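Probable tRNA pseudouridine synthase D (Methanosarcina mazei, PDB 1Z2Z) probably isomerises uridine 13 of transfer RNAs to pseudouridine. Local coordinates at residues A[138-143]-A[402-407]; A[148-153]-A[394-399]; A[154-159]-A[427-432]. One frame throughout, in Å; residues are numbered along the deposited sequence.

Interaction 1. Residues A[138-143]-A[402-407]; sequences TVRNIE and ELNPGK
Arg140, Asn141 and Lys407 contribute most of the 354 Å² buried here. The Arg140 side chain runs extended from CG to NE and presents one face of its guanidinium to Leu403, whose CD1 stands 4.0 Å from CZ, while CG2 of Thr138 lies over the opposite face. The flat group is thus sandwiched between two methyls. Its NE makes a salt bridge to Asp32, and Glu402 adds only a long one, with NH2 3.9 Å from OE1 and the carboxylate plane nearly perpendicular (88°). The Lys407 chain, bent at chi2 and chi4, runs alongside Asn141 in the same direction. The Asn141 amide also stacks on that of Asn404, the two planes 11° apart, and Asp401 and Gln28 hold the Asn404 amide through ND2. Lys407 CB comes within 3.4 Å of Ile142 O. A type II turn, Asn404 to Lys407, with Lys407 N bonded to Asn404 O at 3.2 Å, places the lysine there. Asn141, at positive phi (73°), and Ile142 both face Ser408, which defines a G1 beta bulge. The contact therefore lies where strand 130-142 ends, against the loop joining strands 398-400 and 408-417; the latter pairs antiparallel with 130-142, Val139 bonding to Ala410.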
# COMPACT_ATOMS: atom_id res chain seq x y z
N THR A 138 -15.05 8.79 7.17
CA THR A 138 -16.36 8.62 7.79
C THR A 138 -16.98 7.30 7.34
O THR A 138 -17.21 7.10 6.15
CB THR A 138 -17.31 9.74 7.38
OG1 THR A 138 -16.83 10.98 7.91
CG2 THR A 138 -18.72 9.46 7.88
N VAL A 139 -17.26 6.42 8.29
CA VAL A 139 -17.87 5.14 7.98
C VAL A 139 -19.36 5.37 8.25
O VAL A 139 -19.72 5.99 9.26
CB VAL A 139 -17.31 4.00 8.92
CG1 VAL A 139 -17.68 2.63 8.38
CG2 VAL A 139 -15.79 4.11 9.04
N ARG A 140 -20.22 4.90 7.34
CA ARG A 140 -21.68 5.06 7.47
C ARG A 140 -22.42 3.74 7.28
O ARG A 140 -21.90 2.80 6.67
CB ARG A 140 -22.20 6.05 6.41
CG ARG A 140 -21.78 7.49 6.58
CD ARG A 140 -22.44 8.35 5.51
NE ARG A 140 -22.03 9.76 5.59
CZ ARG A 140 -22.31 10.57 6.60
NH1 ARG A 140 -21.89 11.83 6.59
NH2 ARG A 140 -23.01 10.14 7.64
N ASN A 141 -23.65 3.67 7.80
CA ASN A 141 -24.51 2.49 7.68
C ASN A 141 -24.10 1.29 8.54
O ASN A 141 -24.08 0.15 8.08
CB ASN A 141 -24.60 2.05 6.22
CG ASN A 141 -25.87 1.27 5.93
OD1 ASN A 141 -25.98 0.60 4.91
ND2 ASN A 141 -26.84 1.37 6.84
N ILE A 142 -23.77 1.57 9.79
CA ILE A 142 -23.37 0.52 10.70
C ILE A 142 -24.59 -0.01 11.45
O ILE A 142 -25.42 0.75 11.95
CB ILE A 142 -22.32 1.03 11.71
CG1 ILE A 142 -22.03 -0.07 12.74
CG2 ILE A 142 -22.82 2.30 12.37
CD1 ILE A 142 -20.99 0.31 13.79
N GLU A 143 -24.66 -1.34 11.52
CA GLU A 143 -25.75 -2.04 12.19
C GLU A 143 -25.75 -1.82 13.71
O GLU A 143 -26.17 -2.70 14.46
CB GLU A 143 -25.65 -3.55 11.89
CG GLU A 143 -24.40 -4.25 12.48
CD GLU A 143 -24.30 -5.74 12.11
OE1 GLU A 143 -25.25 -6.50 12.40
OE2 GLU A 143 -23.25 -6.14 11.55
N GLU A 402 -27.30 10.90 9.24
CA GLU A 402 -28.46 11.36 8.53
C GLU A 402 -28.72 10.52 7.28
O GLU A 402 -29.80 9.96 7.11
CB GLU A 402 -28.26 12.82 8.12
CG GLU A 402 -27.49 13.68 9.14
CD GLU A 402 -26.01 13.31 9.29
OE1 GLU A 402 -25.28 13.23 8.26
OE2 GLU A 402 -25.57 13.11 10.44
N LEU A 403 -27.73 10.41 6.40
CA LEU A 403 -27.91 9.64 5.17
C LEU A 403 -28.49 8.25 5.36
O LEU A 403 -29.09 7.71 4.44
CB LEU A 403 -26.60 9.51 4.41
CG LEU A 403 -26.10 10.68 3.57
CD1 LEU A 403 -25.49 11.77 4.44
CD2 LEU A 403 -25.08 10.13 2.60
N ASN A 404 -28.29 7.66 6.53
CA ASN A 404 -28.81 6.32 6.82
C ASN A 404 -29.52 6.32 8.16
O ASN A 404 -28.92 6.03 9.19
CB ASN A 404 -27.68 5.29 6.86
CG ASN A 404 -26.93 5.18 5.54
OD1 ASN A 404 -27.43 4.59 4.57
ND2 ASN A 404 -25.73 5.75 5.49
N PRO A 405 -30.83 6.64 8.16
CA PRO A 405 -31.66 6.70 9.36
C PRO A 405 -31.77 5.35 10.09
O PRO A 405 -32.12 4.33 9.48
CB PRO A 405 -33.00 7.19 8.82
CG PRO A 405 -33.03 6.61 7.45
CD PRO A 405 -31.65 6.84 6.94
N GLY A 406 -31.46 5.37 11.38
CA GLY A 406 -31.50 4.16 12.19
C GLY A 406 -30.12 3.56 12.40
O GLY A 406 -29.89 2.80 13.35
N LYS A 407 -29.19 3.89 11.49
CA LYS A 407 -27.81 3.40 11.56
C LYS A 407 -26.91 4.48 12.14
O LYS A 407 -27.32 5.63 12.29
CB LYS A 407 -27.27 3.05 10.17
CG LYS A 407 -28.24 2.37 9.22
CD LYS A 407 -28.56 0.94 9.59
CE LYS A 407 -29.70 0.42 8.71
NZ LYS A 407 -29.43 0.53 7.24

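Interaction 2. Residues A[148-153]-A[394-399]; sequences ETEALL and PKFEAG
The ring of Phe396 lies flat against the helix at Leu153. Leu153 CB sits over one face, 3.8 Å from the centroid of the Phe396 ring and 29° off the normal, a CH-pi arrangement. On that same face the Leu153 carbonyl carbon lies above the ring centre, so the aromatic surface rests on backbone as well as side chain. The side chains of Phe396 and Leu153 run alongside each other in antiparallel fashion. The ring reaches this place with CG in the crowded position between backbone N and carbonyl carbon (chi1 63°). Leu153 has CG anti to its own carbonyl carbon, and its CD1 branch passes the ring to meet Ala398 CB at 3.5 Å. That branch also stays 3.8 Å from Phe396 CD1, so it touches both residues.

Ala398 turns its methyl straight at the helix, where CB approaches Glu150 CA at 3.4 Å; the methyl is small enough to let strand and helix backbones come close, with CA atoms of Glu150 and Ala398 4.8 Å apart. Thr149 adds its CG2 at 4.2 Å from Ala398 CB, while its OG1 is bonded to Ser145 O. Glu150 crosses Phe396 at about a right angle, bringing CG to 4.1 Å from CE1, and its carboxylate lies near that of Glu397, a proximity of like charges that may be mildly unfavourable.

The contact is thus apolar and joins helix 146-163 to the start of strand 398-400. Glu397 and Gly399 form backbone bonds to Val411 and Lys409 of strand 408-417, on whose Ala410 Leu153 also rests. Leu153 further meets Tyr429 of helix 423-430, so it touches both the mixed sheet and that helix.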
# COMPACT_ATOMS: atom_id res chain seq x y z
N GLU A 148 -23.63 2.29 21.18
CA GLU A 148 -22.90 1.04 21.03
C GLU A 148 -21.71 1.12 20.07
O GLU A 148 -20.82 0.27 20.10
CB GLU A 148 -23.85 -0.08 20.60
CG GLU A 148 -24.56 -0.78 21.76
CD GLU A 148 -24.92 -2.23 21.44
OE1 GLU A 148 -25.24 -2.99 22.38
OE2 GLU A 148 -24.89 -2.61 20.25
N THR A 149 -21.70 2.15 19.22
CA THR A 149 -20.62 2.35 18.25
C THR A 149 -19.46 3.17 18.85
O THR A 149 -18.30 2.85 18.63
CB THR A 149 -21.15 3.05 16.98
OG1 THR A 149 -22.16 2.23 16.38
CG2 THR A 149 -20.03 3.27 15.97
N GLU A 150 -19.79 4.21 19.61
CA GLU A 150 -18.77 5.05 20.23
C GLU A 150 -17.94 4.20 21.18
O GLU A 150 -16.72 4.32 21.24
CB GLU A 150 -19.41 6.21 21.01
CG GLU A 150 -18.40 7.17 21.65
CD GLU A 150 -19.00 8.54 22.01
OE1 GLU A 150 -19.38 9.29 21.08
OE2 GLU A 150 -19.08 8.86 23.21
N ALA A 151 -18.63 3.34 21.92
CA ALA A 151 -17.98 2.45 22.87
C ALA A 151 -17.19 1.40 22.09
O ALA A 151 -16.12 0.97 22.52
CB ALA A 151 -19.02 1.78 23.76
N LEU A 152 -17.71 1.00 20.95
CA LEU A 152 -17.04 0.00 20.13
C LEU A 152 -15.76 0.63 19.58
O LEU A 152 -14.75 -0.05 19.38
CB LEU A 152 -17.95 -0.43 18.97
CG LEU A 152 -17.76 -1.82 18.35
CD1 LEU A 152 -18.88 -2.08 17.36
CD2 LEU A 152 -16.41 -1.93 17.65
N LEU A 153 -15.81 1.94 19.34
CA LEU A 153 -14.67 2.68 18.81
C LEU A 153 -13.58 2.86 19.87
O LEU A 153 -12.39 2.69 19.58
CB LEU A 153 -15.12 4.06 18.31
CG LEU A 153 -15.88 4.14 16.99
CD1 LEU A 153 -16.54 5.50 16.85
CD2 LEU A 153 -14.93 3.88 15.82
N PRO A 394 -5.14 7.37 16.20
CA PRO A 394 -6.44 7.87 15.75
C PRO A 394 -7.31 8.52 16.81
O PRO A 394 -7.09 8.35 18.01
CB PRO A 394 -7.09 6.63 15.13
CG PRO A 394 -6.51 5.52 15.93
CD PRO A 394 -5.06 5.91 16.06
N LYS A 395 -8.30 9.28 16.34
CA LYS A 395 -9.26 9.98 17.19
C LYS A 395 -10.66 9.74 16.61
O LYS A 395 -11.02 10.32 15.58
CB LYS A 395 -8.94 11.48 17.20
CG LYS A 395 -7.57 11.82 17.77
CD LYS A 395 -7.14 13.27 17.50
CE LYS A 395 -6.74 13.48 16.04
NZ LYS A 395 -6.26 14.87 15.73
N PHE A 396 -11.44 8.88 17.26
CA PHE A 396 -12.77 8.54 16.78
C PHE A 396 -13.85 9.53 17.21
O PHE A 396 -13.65 10.36 18.10
CB PHE A 396 -13.14 7.13 17.23
CG PHE A 396 -13.21 6.97 18.72
CD1 PHE A 396 -14.39 7.26 19.41
CD2 PHE A 396 -12.09 6.58 19.45
CE1 PHE A 396 -14.44 7.18 20.79
CE2 PHE A 396 -12.13 6.50 20.83
CZ PHE A 396 -13.31 6.80 21.51
N GLU A 397 -15.01 9.42 16.56
CA GLU A 397 -16.16 10.27 16.80
C GLU A 397 -17.37 9.51 16.26
O GLU A 397 -17.50 9.34 15.04
CB GLU A 397 -15.97 11.59 16.04
CG GLU A 397 -17.15 12.56 16.06
CD GLU A 397 -17.24 13.36 17.34
OE1 GLU A 397 -16.21 13.93 17.76
OE2 GLU A 397 -18.35 13.43 17.92
N ALA A 398 -18.24 9.05 17.15
CA ALA A 398 -19.41 8.30 16.72
C ALA A 398 -20.65 9.17 16.74
O ALA A 398 -20.62 10.31 17.21
CB ALA A 398 -19.62 7.08 17.60
N GLY A 399 -21.74 8.61 16.22
CA GLY A 399 -22.97 9.35 16.18
C GLY A 399 -23.96 8.75 15.21
O GLY A 399 -23.75 7.67 14.67

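Interaction 3. Residues A[154-159]-A[427-432]; sequences KKTTDE and REYMKV
Aromatic packing comes first: Thr156 lays its CG2 almost squarely over the Tyr429 ring, 4.2 Å from the centroid and 10° off the normal, which is CH-pi geometry. With OG1 beside the backbone N (chi1 -47°), the methyl CG2 is anti to that N and reaches across to helix 423-430, where it also comes within 3.2 Å of Glu428 O.

Hydrogen bonding works at the ring's rim. Tyr429 OH donates to Thr157 OG1 over 3.2 Å, the threonine oxygen lying near the ring plane. That oxygen is also bonded to Leu153 O one turn earlier, so the intrahelical bond positions the acceptor that the tyrosine uses. Thr156 OG1 is held likewise by Leu152 O and has a further partner in Thr19 OG1. Both threonines thus tie their hydroxyls back to their own helix while Thr156 turns its methyl to the other one. An alanine in place of Tyr429 would probably forfeit both the ring surface under Thr156 CG2 and the bond to Thr157 OG1, loosening the two helices against each other. Away from the ring, Lys431, at positive phi just after the helix, folds back so that NZ bonds to Glu428 O over 2.8 Å, with a C=O...donor angle of 145° and the donor above the carbonyl plane. Thr19 and Thr17 also bond NZ.

Salt bridges act within 427-432 and beyond it: Arg427 NH2 pairs with Glu428 OE1 at 3.5 Å, and Arg427 has a second acidic partner in Glu7.

All five touching residues are buried. The C-terminal end of helix 423-430 lies against the middle of helix 146-163, with Leu153 and Ile160 of the latter touching Tyr429, and Glu428 reaches Val166 and Pro167 of strand 165-167.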
# COMPACT_ATOMS: atom_id res chain seq x y z
N LYS A 154 -13.99 3.21 21.08
CA LYS A 154 -13.06 3.44 22.17
C LYS A 154 -12.25 2.19 22.49
O LYS A 154 -11.07 2.28 22.82
CB LYS A 154 -13.80 3.92 23.42
CG LYS A 154 -12.88 4.37 24.56
CD LYS A 154 -12.44 3.21 25.46
CE LYS A 154 -11.16 3.54 26.24
NZ LYS A 154 -9.95 3.59 25.36
N LYS A 155 -12.90 1.03 22.40
CA LYS A 155 -12.22 -0.22 22.69
C LYS A 155 -11.22 -0.53 21.58
O LYS A 155 -10.05 -0.84 21.85
CB LYS A 155 -13.23 -1.37 22.83
CG LYS A 155 -12.93 -2.34 23.97
CD LYS A 155 -13.78 -3.62 23.87
CE LYS A 155 -13.61 -4.53 25.09
NZ LYS A 155 -12.20 -4.93 25.37
N THR A 156 -11.66 -0.43 20.33
CA THR A 156 -10.78 -0.70 19.19
C THR A 156 -9.58 0.24 19.23
O THR A 156 -8.47 -0.15 18.87
CB THR A 156 -11.51 -0.52 17.84
OG1 THR A 156 -12.79 -1.17 17.88
CG2 THR A 156 -10.68 -1.12 16.71
N THR A 157 -9.83 1.47 19.66
CA THR A 157 -8.80 2.51 19.78
C THR A 157 -7.82 2.12 20.88
O THR A 157 -6.62 2.00 20.64
CB THR A 157 -9.44 3.88 20.14
OG1 THR A 157 -10.37 4.27 19.13
CG2 THR A 157 -8.37 4.94 20.30
N ASP A 158 -8.34 1.93 22.10
CA ASP A 158 -7.53 1.55 23.25
C ASP A 158 -6.51 0.47 22.92
O ASP A 158 -5.31 0.64 23.17
CB ASP A 158 -8.40 1.06 24.41
CG ASP A 158 -7.69 0.00 25.26
OD1 ASP A 158 -7.68 -1.19 24.87
OD2 ASP A 158 -7.13 0.36 26.32
N GLU A 159 -6.98 -0.66 22.39
CA GLU A 159 -6.06 -1.73 22.07
C GLU A 159 -5.01 -1.22 21.12
O GLU A 159 -3.83 -1.55 21.24
CB GLU A 159 -6.79 -2.93 21.45
CG GLU A 159 -7.44 -3.82 22.49
CD GLU A 159 -8.18 -5.00 21.90
OE1 GLU A 159 -7.55 -5.80 21.17
OE2 GLU A 159 -9.39 -5.13 22.16
N ARG A 427 -9.00 -1.17 8.29
CA ARG A 427 -9.24 -2.59 8.46
C ARG A 427 -9.44 -3.00 9.93
O ARG A 427 -10.31 -3.81 10.24
CB ARG A 427 -8.09 -3.38 7.84
CG ARG A 427 -8.37 -4.86 7.67
CD ARG A 427 -7.17 -5.60 7.08
NE ARG A 427 -6.34 -6.19 8.12
CZ ARG A 427 -6.53 -7.40 8.63
NH1 ARG A 427 -7.52 -8.17 8.20
NH2 ARG A 427 -5.75 -7.84 9.60
N GLU A 428 -8.65 -2.46 10.85
CA GLU A 428 -8.80 -2.82 12.26
C GLU A 428 -10.07 -2.23 12.86
O GLU A 428 -10.56 -2.70 13.89
CB GLU A 428 -7.58 -2.36 13.08
CG GLU A 428 -6.24 -2.98 12.66
CD GLU A 428 -6.20 -4.50 12.77
OE1 GLU A 428 -5.80 -5.15 11.77
OE2 GLU A 428 -6.55 -5.05 13.85
N TYR A 429 -10.62 -1.20 12.21
CA TYR A 429 -11.84 -0.56 12.68
C TYR A 429 -13.10 -1.11 12.04
O TYR A 429 -14.15 -1.15 12.68
CB TYR A 429 -11.83 0.94 12.42
CG TYR A 429 -11.06 1.71 13.44
CD1 TYR A 429 -9.68 1.82 13.36
CD2 TYR A 429 -11.72 2.33 14.51
CE1 TYR A 429 -8.97 2.53 14.31
CE2 TYR A 429 -11.01 3.03 15.48
CZ TYR A 429 -9.63 3.13 15.36
OH TYR A 429 -8.90 3.81 16.30
N MSE A 430 -13.01 -1.52 10.78
CA MSE A 430 -14.19 -2.04 10.10
C MSE A 430 -14.19 -3.53 9.99
O MSE A 430 -15.26 -4.15 9.92
CB MSE A 430 -14.29 -1.45 8.70
CG MSE A 430 -14.66 0.01 8.64
SE MSE A 430 -14.37 0.68 6.85
CE MSE A 430 -16.10 0.26 6.09
N LYS A 431 -13.01 -4.12 9.95
CA LYS A 431 -12.87 -5.57 9.81
C LYS A 431 -13.90 -6.11 8.82
O LYS A 431 -14.74 -6.93 9.19
CB LYS A 431 -13.05 -6.27 11.17
CG LYS A 431 -12.01 -5.88 12.23
CD LYS A 431 -12.07 -6.79 13.44
CE LYS A 431 -11.10 -6.36 14.52
NZ LYS A 431 -11.46 -5.07 15.19
N VAL A 432 -13.84 -5.65 7.58
CA VAL A 432 -14.77 -6.13 6.56
C VAL A 432 -14.02 -6.44 5.29
O VAL A 432 -12.83 -6.17 5.17
CB VAL A 432 -15.86 -5.08 6.24
CG1 VAL A 432 -16.80 -4.92 7.43
CG2 VAL A 432 -15.22 -3.76 5.90

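From the N terminus, strand 130-142 supplies the first side of interaction 1, and helix 146-163 follows with those of interactions 2 and 3. The chain then runs through more than 230 residues before returning. Interaction 2 closes first, at 394-399; interaction 1 closes next, at 402-407, so its loop encloses that of interaction 2. Interaction 3, starting within both loops and closing last at 427-432, crosses both. Leu153 CD2 packs 3.8 Å from Tyr429 CD2, joining interactions 2 and 3, and Ile142 CD1 meets Thr149 OG1 at 3.4 Å between 1 and 2. Together they hold helices 146-163 and 423-430 against each other and helix 146-163 against the mixed sheet containing strands 130-142, 398-400 and 408-417.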